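Local coordinates for lipocalin allergen (Canis lupus familiaris, PDB 4ODD), which probably binds small molecules in the manner of other secreted lipocalins and is a dander allergen of the dog, at residues 12-17 with 117-122; 21-26 with 110-115; 51-56 with 64-69. All coordinates share one frame; numbering follows the deposited sequence.

Interaction 1. Residues 12-17 with 117-122; sequences SGPWKT and MGRGAH
Arg119 lays its guanidinium flat over one face of the Trp15 indole. The two planes are 15° apart and their centres 4.0 Å apart. The charged group is not centred on the six-membered ring: CZ of Arg119 sits 4.0 Å from that centroid but off to one side, nearest CZ2. Arg119 CD lies squarely above the same ring and adds a CH-pi contact. The side chain starts with CG anti to the backbone N (chi1 -155°), then bends at chi2 and chi3 and so folds back over the indole.

The edge of the guanidinium meets the backbone of 12-17. NH1 of Arg119 donates to Pro14 O at 2.7 Å, in the carbonyl plane and on a lone pair. NH2 of Arg119 makes a weak, long bond to Ser12 O. Trp15 NE1 is turned to another acceptor, Val11 O, which would help set the rotation of the indole.

Beyond Trp15 the two segments pair as antiparallel strands. Lys16 and Gly118 form a hydrogen-bonded pair: Lys16 N reaches Gly118 O at 2.8 Å, and Gly118 N reaches Lys16 O at 2.7 Å. Thr17 and Met117 follow as a non-hydrogen-bonded pair. Met117 CB also packs 4.1 Å from Trp15 CE3.

Gly13-Pro14-Trp15 is the Gly-X-Trp signature of lipocalins, and an arginine laid on this tryptophan is a hallmark of the family. Cation-pi attraction on the face and carbonyl oxygens at the edge would together favour a charged Arg119 and hold strands 13-22 and 110-118 together here.

Interaction 2. Residues 21-26 with 110-115; sequences SSNNLD and ITKVAL
The carboxamide of Asn23 is the flat group that carries this contact, where strands 13-22 and 110-118 of the lipocalin beta-barrel end their antiparallel pairing. Lys112 N lies above its plane, 52° out of it, and donates to Asn23 OD1 at 2.9 Å. At the other end of the amide, ND2 of Asn23 gives a weak bond to Ile110 O. The Asn23 and Lys112 side chains cross at about a right angle. The amide of Asn24 sits nearby, its OD1 weakly bonded to Lys109 NZ.

Ser21 and Ala114 are the hydrogen-bonded pair: Ser21 N bonds Ala114 O at 3.0 Å, and Ala114 N bonds Ser21 O at 2.9 Å. Their side chains face helix 125-137, where Ser21 OG bonds Ser135 OG. Ser22 and Val113, a non-hydrogen-bonded pair, point to the other face.

After Ser22 the chain turns off toward helix 25-28. Backbone pairing fades to a weak bond from Asn23 N to Lys112 O, and side chains carry the rest. Ser22 OG lies anti to its backbone N (chi1 -178°). From there Ser22 OG donates to Lys112 O at 2.8 Å. Ser22 OG also accepts from Asn24 N at 3.0 Å, closing an ST turn.

Interaction 3. Residues 51-56 with 64-69; sequences LFNFYV and ENSVGA
Leu51, within strand 49-57, forms a non-hydrogen-bonded pair with Gly68. Leu51 CD1 lies against the Val67 backbone, 3.6 Å from Val67 O. Phe52 follows in a hydrogen-bonded pair with Val67, with bonds from Phe52 N to Val67 O and from Val67 N to Phe52 O. The edge of its ring meets Ala69, with CE2 of Phe52 4.0 Å from Ala69 CB.

Asn53 makes the side-chain hydrogen bonds of this contact. Its CG is anti to the backbone N (chi1 177°), and its amide reaches over strand 62-71. ND2 of Asn53 donates to Glu64 OE2 at 3.1 Å, nearly in the amide plane and on the anti lone pair of the carboxylate. Asn53 ND2 also donates to Ser66 OG at 3.1 Å. One amide thus links two side chains on the same face of the sheet.

Phe54 pairs with Asn65 through two backbone bonds. Its CG takes the crowded position between backbone N and carbonyl carbon (chi1 63°), which brings the ring under Asn65. Asn65 CB stands over the face of the Phe54 ring, 3.6 Å from the ring centroid, in a CH-pi contact. CE2 of Phe54 also touches Val67 CG2 at 4.0 Å. Tyr55 returns to the Asn53 face, and Glu64 CG lies over the Tyr55 ring, 4.3 Å from its centroid. Tyr55 also packs against Cys154 and Pro155 of the C-terminal tail.

The two strands form a beta hairpin of the lipocalin barrel. Phe52 makes an edge-to-face contact with Phe87, and Phe54 one with Tyr81, consistent with an inward-facing side. On the outer sides of the hairpin, strand 36-44 flanks 49-57 and strand 77-80 flanks 62-71.

Overall arrangement
All three contacts belong to one curled antiparallel sheet, the lipocalin barrel. Along the chain they are nested: interaction 3 lies inside the loop closed by interaction 2, which lies inside that closed by interaction 1. Interactions 1 and 2 share strands 13-22 and 110-118. Their centres are about 20 Å apart, on opposite sides of the chain's centre. They touch where Thr17 CG2 packs 4.3 Å from Leu115 CD2. Together they close the barrel by joining its first and last long strands. Interaction 3 is a local hairpin in the wall, its centre about 15 Å from that of interaction 1 and 18 Å from that of interaction 2. Strand 36-44 links it to strand 13-22.

Interaction 1. Residues 12-17 with 117-122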
loop_
_atom_site.group_PDB
_atom_site.type_symbol
_atom_site.label_atom_id
_atom_site.label_comp_id
_atom_site.label_asym_id
_atom_site.label_seq_id
_atom_site.Cartn_x
_atom_site.Cartn_y
_atom_site.Cartn_z
ATOM N N SER A 12 0.593 12.561 5.066
ATOM C CA SER A 12 1.209 13.171 3.908
ATOM C C SER A 12 2.713 13.158 4.042
ATOM O O SER A 12 3.250 13.380 5.129
ATOM C CB SER A 12 0.704 14.586 3.720
ATOM O OG SER A 12 -0.549 14.545 3.058
ATOM N N GLY A 13 3.390 12.869 2.936
ATOM C CA GLY A 13 4.843 12.832 2.928
ATOM C C GLY A 13 5.434 11.554 2.372
ATOM O O GLY A 13 4.742 10.725 1.774
ATOM N N PRO A 14 6.733 11.378 2.577
ATOM C CA PRO A 14 7.438 10.266 1.936
ATOM C C PRO A 14 7.102 8.941 2.619
ATOM O O PRO A 14 6.801 8.909 3.828
ATOM C CB PRO A 14 8.911 10.627 2.151
ATOM C CG PRO A 14 8.920 11.399 3.449
ATOM C CD PRO A 14 7.613 12.185 3.448
ATOM N N TRP A 15 7.131 7.857 1.842
ATOM C CA TRP A 15 6.952 6.525 2.381
ATOM C C TRP A 15 7.738 5.542 1.549
ATOM O O TRP A 15 7.939 5.757 0.348
ATOM C CB TRP A 15 5.480 6.145 2.353
ATOM C CG TRP A 15 4.675 6.881 3.346
ATOM C CD1 TRP A 15 3.796 7.893 3.097
ATOM C CD2 TRP A 15 4.670 6.681 4.761
ATOM N NE1 TRP A 15 3.237 8.333 4.267
ATOM C CE2 TRP A 15 3.754 7.605 5.307
ATOM C CE3 TRP A 15 5.351 5.810 5.622
ATOM C CZ2 TRP A 15 3.498 7.686 6.678
ATOM C CZ3 TRP A 15 5.103 5.894 6.984
ATOM C CH2 TRP A 15 4.183 6.828 7.499
ATOM N N LYS A 16 8.180 4.469 2.191
ATOM C CA LYS A 16 8.905 3.411 1.527
ATOM C C LYS A 16 8.158 2.111 1.829
ATOM O O LYS A 16 7.668 1.920 2.955
ATOM C CB LYS A 16 10.345 3.356 2.048
ATOM C CG LYS A 16 11.082 2.071 1.688
ATOM C CD LYS A 16 12.504 2.031 2.264
ATOM C CE LYS A 16 13.268 0.773 1.802
ATOM N NZ LYS A 16 13.282 0.637 0.306
ATOM N N THR A 17 8.049 1.225 0.839
ATOM C CA THR A 17 7.372 -0.041 1.093
ATOM C C THR A 17 8.312 -1.005 1.808
ATOM O O THR A 17 9.427 -1.230 1.356
ATOM C CB THR A 17 6.876 -0.725 -0.190
ATOM O OG1 THR A 17 6.158 0.212 -0.999
ATOM C CG2 THR A 17 5.975 -1.899 0.172
ATOM N N MET A 117 4.387 0.214 5.405
ATOM C CA MET A 117 5.196 1.232 4.771
ATOM C C MET A 117 5.963 1.953 5.855
ATOM O O MET A 117 5.435 2.197 6.946
ATOM C CB MET A 117 4.330 2.220 3.998
ATOM C CG MET A 117 3.716 1.651 2.733
ATOM S SD MET A 117 2.176 2.521 2.381
ATOM C CE MET A 117 1.223 2.028 3.818
ATOM N N GLY A 118 7.214 2.289 5.558
ATOM C CA GLY A 118 8.060 2.925 6.550
ATOM C C GLY A 118 8.431 4.338 6.180
ATOM O O GLY A 118 8.458 4.700 5.011
ATOM N N ARG A 119 8.690 5.137 7.208
ATOM C CA ARG A 119 9.273 6.458 7.070
ATOM C C ARG A 119 10.748 6.316 7.424
ATOM O O ARG A 119 11.117 6.461 8.580
ATOM C CB ARG A 119 8.608 7.402 8.073
ATOM C CG ARG A 119 8.631 8.874 7.691
ATOM C CD ARG A 119 7.503 9.214 6.732
ATOM N NE ARG A 119 6.375 9.858 7.398
ATOM C CZ ARG A 119 5.417 10.538 6.765
ATOM N NH1 ARG A 119 5.452 10.662 5.440
ATOM N NH2 ARG A 119 4.424 11.101 7.454
ATOM N N GLY A 120 11.602 6.018 6.451
ATOM C CA GLY A 120 13.035 5.923 6.714
ATOM C C GLY A 120 13.586 4.541 7.052
ATOM O O GLY A 120 13.524 3.621 6.235
ATOM N N ALA A 121 14.143 4.396 8.254
ATOM C CA ALA A 121 14.703 3.115 8.698
ATOM C C ALA A 121 14.286 2.761 10.134
ATOM O O ALA A 121 13.183 3.101 10.565
ATOM C CB ALA A 121 16.220 3.122 8.566
ATOM N N HIS A 122 15.168 2.073 10.859
ATOM C CA HIS A 122 14.963 1.761 12.282
ATOM C C HIS A 122 13.551 1.274 12.618
ATOM O O HIS A 122 13.010 1.580 13.681
ATOM C CB HIS A 122 15.324 2.976 13.147
ATOM C CG HIS A 122 14.835 4.280 12.591
ATOM N ND1 HIS A 122 13.606 4.816 12.914
ATOM C CD2 HIS A 122 15.405 5.147 11.719
ATOM C CE1 HIS A 122 13.444 5.960 12.271
ATOM N NE2 HIS A 122 14.520 6.182 11.539
#

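Interaction 2. Residues 21-26 with 110-115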
loop_
_atom_site.group_PDB
_atom_site.type_symbol
_atom_site.label_atom_id
_atom_site.label_comp_id
_atom_site.label_asym_id
_atom_site.label_seq_id
_atom_site.Cartn_x
_atom_site.Cartn_y
_atom_site.Cartn_z
ATOM N N SER A 21 1.525 -8.201 1.426
ATOM C CA SER A 21 0.977 -9.545 1.365
ATOM C C SER A 21 -0.281 -9.494 0.534
ATOM O O SER A 21 -0.833 -8.422 0.302
ATOM C CB SER A 21 0.691 -10.110 2.769
ATOM O OG SER A 21 -0.359 -9.414 3.433
ATOM N N SER A 22 -0.725 -10.658 0.084
ATOM C CA SER A 22 -1.914 -10.746 -0.744
ATOM C C SER A 22 -2.491 -12.160 -0.749
ATOM O O SER A 22 -1.771 -13.137 -0.541
ATOM C CB SER A 22 -1.595 -10.315 -2.178
ATOM O OG SER A 22 -2.765 -10.366 -2.981
ATOM N N ASN A 23 -3.794 -12.262 -0.983
ATOM C CA ASN A 23 -4.428 -13.560 -1.179
ATOM C C ASN A 23 -4.049 -14.118 -2.554
ATOM O O ASN A 23 -4.185 -15.309 -2.805
ATOM C CB ASN A 23 -5.958 -13.460 -1.016
ATOM C CG ASN A 23 -6.608 -12.534 -2.044
ATOM O OD1 ASN A 23 -5.962 -11.657 -2.617
ATOM N ND2 ASN A 23 -7.896 -12.723 -2.270
ATOM N N ASN A 24 -3.570 -13.242 -3.435
ATOM C CA ASN A 24 -3.139 -13.643 -4.766
ATOM C C ASN A 24 -1.654 -13.381 -5.031
ATOM O O ASN A 24 -1.262 -12.292 -5.454
ATOM C CB ASN A 24 -3.994 -12.974 -5.829
ATOM C CG ASN A 24 -5.447 -13.390 -5.744
ATOM O OD1 ASN A 24 -6.361 -12.555 -5.869
ATOM N ND2 ASN A 24 -5.679 -14.690 -5.527
ATOM N N LEU A 25 -0.837 -14.397 -4.787
ATOM C CA LEU A 25 0.606 -14.282 -4.984
ATOM C C LEU A 25 1.054 -13.663 -6.309
ATOM O O LEU A 25 2.034 -12.932 -6.347
ATOM C CB LEU A 25 1.291 -15.622 -4.786
ATOM C CG LEU A 25 1.914 -15.769 -3.398
ATOM C CD1 LEU A 25 2.570 -17.126 -3.271
ATOM C CD2 LEU A 25 2.919 -14.649 -3.122
ATOM N N ASP A 26 0.343 -13.943 -7.389
ATOM C CA ASP A 26 0.688 -13.363 -8.686
ATOM C C ASP A 26 0.706 -11.827 -8.654
ATOM O O ASP A 26 1.544 -11.191 -9.295
ATOM C CB ASP A 26 -0.271 -13.877 -9.768
ATOM C CG ASP A 26 -1.675 -14.180 -9.218
ATOM O OD1 ASP A 26 -1.888 -15.303 -8.693
ATOM O OD2 ASP A 26 -2.566 -13.301 -9.308
ATOM N N ILE A 110 -11.286 -10.460 -6.963
ATOM C CA ILE A 110 -10.987 -9.730 -5.739
ATOM C C ILE A 110 -9.617 -10.044 -5.174
ATOM O O ILE A 110 -9.313 -11.195 -4.861
ATOM C CB ILE A 110 -12.017 -10.057 -4.658
ATOM C CG1 ILE A 110 -13.327 -9.304 -4.932
ATOM C CG2 ILE A 110 -11.470 -9.720 -3.283
ATOM C CD1 ILE A 110 -14.499 -9.847 -4.133
ATOM N N THR A 111 -8.798 -9.010 -5.031
ATOM C CA THR A 111 -7.431 -9.148 -4.546
ATOM C C THR A 111 -7.291 -8.339 -3.278
ATOM O O THR A 111 -7.490 -7.126 -3.298
ATOM C CB THR A 111 -6.438 -8.581 -5.563
ATOM O OG1 THR A 111 -6.781 -9.047 -6.877
ATOM C CG2 THR A 111 -5.012 -8.972 -5.200
ATOM N N LYS A 112 -6.966 -9.011 -2.178
ATOM C CA LYS A 112 -6.695 -8.337 -0.917
ATOM C C LYS A 112 -5.196 -8.032 -0.845
ATOM O O LYS A 112 -4.372 -8.893 -1.152
ATOM C CB LYS A 112 -7.113 -9.212 0.267
ATOM C CG LYS A 112 -8.544 -9.709 0.221
ATOM C CD LYS A 112 -8.809 -10.634 1.402
ATOM C CE LYS A 112 -10.200 -11.241 1.323
ATOM N NZ LYS A 112 -10.581 -11.966 2.575
ATOM N N VAL A 113 -4.840 -6.814 -0.447
ATOM C CA VAL A 113 -3.423 -6.440 -0.362
ATOM C C VAL A 113 -3.135 -5.714 0.929
ATOM O O VAL A 113 -3.789 -4.718 1.231
ATOM C CB VAL A 113 -3.005 -5.527 -1.513
ATOM C CG1 VAL A 113 -1.539 -5.200 -1.405
ATOM C CG2 VAL A 113 -3.332 -6.176 -2.850
ATOM N N ALA A 114 -2.182 -6.227 1.702
ATOM C CA ALA A 114 -1.788 -5.556 2.938
ATOM C C ALA A 114 -0.377 -4.926 2.794
ATOM O O ALA A 114 0.521 -5.520 2.190
ATOM C CB ALA A 114 -1.873 -6.518 4.134
ATOM N N LEU A 115 -0.192 -3.717 3.315
ATOM C CA LEU A 115 1.100 -3.059 3.201
ATOM C C LEU A 115 1.616 -2.460 4.491
ATOM O O LEU A 115 0.879 -1.772 5.222
ATOM C CB LEU A 115 1.065 -1.941 2.178
ATOM C CG LEU A 115 0.640 -2.253 0.765
ATOM C CD1 LEU A 115 -0.647 -1.528 0.500
ATOM C CD2 LEU A 115 1.731 -1.776 -0.169
#

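Interaction 3. Residues 51-56 with 64-69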
loop_
_atom_site.group_PDB
_atom_site.type_symbol
_atom_site.label_atom_id
_atom_site.label_comp_id
_atom_site.label_asym_id
_atom_site.label_seq_id
_atom_site.Cartn_x
_atom_site.Cartn_y
_atom_site.Cartn_z
ATOM N N LEU A 51 -3.217 11.470 -3.214
ATOM C CA LEU A 51 -2.355 11.066 -4.311
ATOM C C LEU A 51 -1.302 10.063 -3.819
ATOM O O LEU A 51 -0.544 10.353 -2.899
ATOM C CB LEU A 51 -1.694 12.293 -4.957
ATOM C CG LEU A 51 -0.952 11.976 -6.264
ATOM C CD1 LEU A 51 -1.941 11.860 -7.420
ATOM C CD2 LEU A 51 0.129 12.992 -6.575
ATOM N N PHE A 52 -1.271 8.881 -4.418
ATOM C CA PHE A 52 -0.234 7.899 -4.108
ATOM C C PHE A 52 0.816 7.919 -5.195
ATOM O O PHE A 52 0.504 7.755 -6.381
ATOM C CB PHE A 52 -0.816 6.487 -3.992
ATOM C CG PHE A 52 -1.865 6.365 -2.937
ATOM C CD1 PHE A 52 -1.545 5.914 -1.675
ATOM C CD2 PHE A 52 -3.181 6.745 -3.199
ATOM C CE1 PHE A 52 -2.526 5.823 -0.701
ATOM C CE2 PHE A 52 -4.160 6.656 -2.226
ATOM C CZ PHE A 52 -3.831 6.193 -0.982
ATOM N N ASN A 53 2.058 8.134 -4.789
ATOM C CA ASN A 53 3.157 8.142 -5.725
ATOM C C ASN A 53 4.064 6.943 -5.448
ATOM O O ASN A 53 4.510 6.734 -4.306
ATOM C CB ASN A 53 3.909 9.459 -5.617
ATOM C CG ASN A 53 5.120 9.504 -6.508
ATOM O OD1 ASN A 53 6.270 9.483 -6.031
ATOM N ND2 ASN A 53 4.880 9.555 -7.819
ATOM N N PHE A 54 4.322 6.143 -6.483
ATOM C CA PHE A 54 5.050 4.896 -6.284
ATOM C C PHE A 54 5.563 4.313 -7.583
ATOM O O PHE A 54 5.144 4.716 -8.662
ATOM C CB PHE A 54 4.148 3.878 -5.601
ATOM C CG PHE A 54 2.943 3.501 -6.417
ATOM C CD1 PHE A 54 3.001 2.456 -7.336
ATOM C CD2 PHE A 54 1.742 4.176 -6.255
ATOM C CE1 PHE A 54 1.872 2.098 -8.079
ATOM C CE2 PHE A 54 0.623 3.836 -6.996
ATOM C CZ PHE A 54 0.679 2.802 -7.902
ATOM N N TYR A 55 6.470 3.349 -7.472
ATOM C CA TYR A 55 6.979 2.639 -8.648
ATOM C C TYR A 55 6.515 1.182 -8.664
ATOM O O TYR A 55 6.364 0.548 -7.618
ATOM C CB TYR A 55 8.513 2.687 -8.702
ATOM C CG TYR A 55 9.099 4.014 -9.144
ATOM C CD1 TYR A 55 9.351 4.274 -10.488
ATOM C CD2 TYR A 55 9.422 4.996 -8.218
ATOM C CE1 TYR A 55 9.895 5.483 -10.902
ATOM C CE2 TYR A 55 9.969 6.214 -8.618
ATOM C CZ TYR A 55 10.199 6.450 -9.964
ATOM O OH TYR A 55 10.735 7.657 -10.366
ATOM N N VAL A 56 6.257 0.674 -9.859
ATOM C CA VAL A 56 6.119 -0.760 -10.081
ATOM C C VAL A 56 7.139 -1.161 -11.126
ATOM O O VAL A 56 7.451 -0.378 -12.031
ATOM C CB VAL A 56 4.723 -1.146 -10.628
ATOM C CG1 VAL A 56 3.714 -1.202 -9.519
ATOM C CG2 VAL A 56 4.288 -0.164 -11.715
ATOM N N GLU A 64 6.995 4.948 -12.832
ATOM C CA GLU A 64 6.429 5.807 -11.801
ATOM C C GLU A 64 4.924 5.929 -11.971
ATOM O O GLU A 64 4.431 5.986 -13.098
ATOM C CB GLU A 64 7.075 7.194 -11.839
ATOM C CG GLU A 64 6.657 8.090 -10.687
ATOM C CD GLU A 64 7.478 9.349 -10.612
ATOM O OE1 GLU A 64 8.300 9.585 -11.526
ATOM O OE2 GLU A 64 7.303 10.099 -9.630
ATOM N N ASN A 65 4.211 5.958 -10.843
ATOM C CA ASN A 65 2.762 6.137 -10.819
ATOM C C ASN A 65 2.371 7.260 -9.891
ATOM O O ASN A 65 3.022 7.493 -8.866
ATOM C CB ASN A 65 2.036 4.859 -10.377
ATOM C CG ASN A 65 2.194 3.706 -11.376
ATOM O OD1 ASN A 65 3.169 2.965 -11.332
ATOM N ND2 ASN A 65 1.214 3.543 -12.262
ATOM N N SER A 66 1.304 7.954 -10.268
ATOM C CA SER A 66 0.691 8.962 -9.409
ATOM C C SER A 66 -0.827 8.805 -9.476
ATOM O O SER A 66 -1.485 9.292 -10.400
ATOM C CB SER A 66 1.130 10.386 -9.798
ATOM O OG SER A 66 2.351 10.708 -9.165
ATOM N N VAL A 67 -1.372 8.105 -8.494
ATOM C CA VAL A 67 -2.758 7.700 -8.561
ATOM C C VAL A 67 -3.643 8.539 -7.653
ATOM O O VAL A 67 -3.365 8.695 -6.459
ATOM C CB VAL A 67 -2.922 6.209 -8.239
ATOM C CG1 VAL A 67 -4.402 5.843 -8.137
ATOM C CG2 VAL A 67 -2.217 5.360 -9.304
ATOM N N GLY A 68 -4.709 9.086 -8.238
ATOM C CA GLY A 68 -5.666 9.897 -7.510
ATOM C C GLY A 68 -6.749 9.047 -6.881
ATOM O O GLY A 68 -7.148 8.002 -7.417
ATOM N N ALA A 69 -7.231 9.495 -5.730
ATOM C CA ALA A 69 -8.238 8.752 -4.996
ATOM C C ALA A 69 -9.055 9.744 -4.238
ATOM O O ALA A 69 -8.588 10.842 -3.956
ATOM C CB ALA A 69 -7.585 7.779 -4.034
#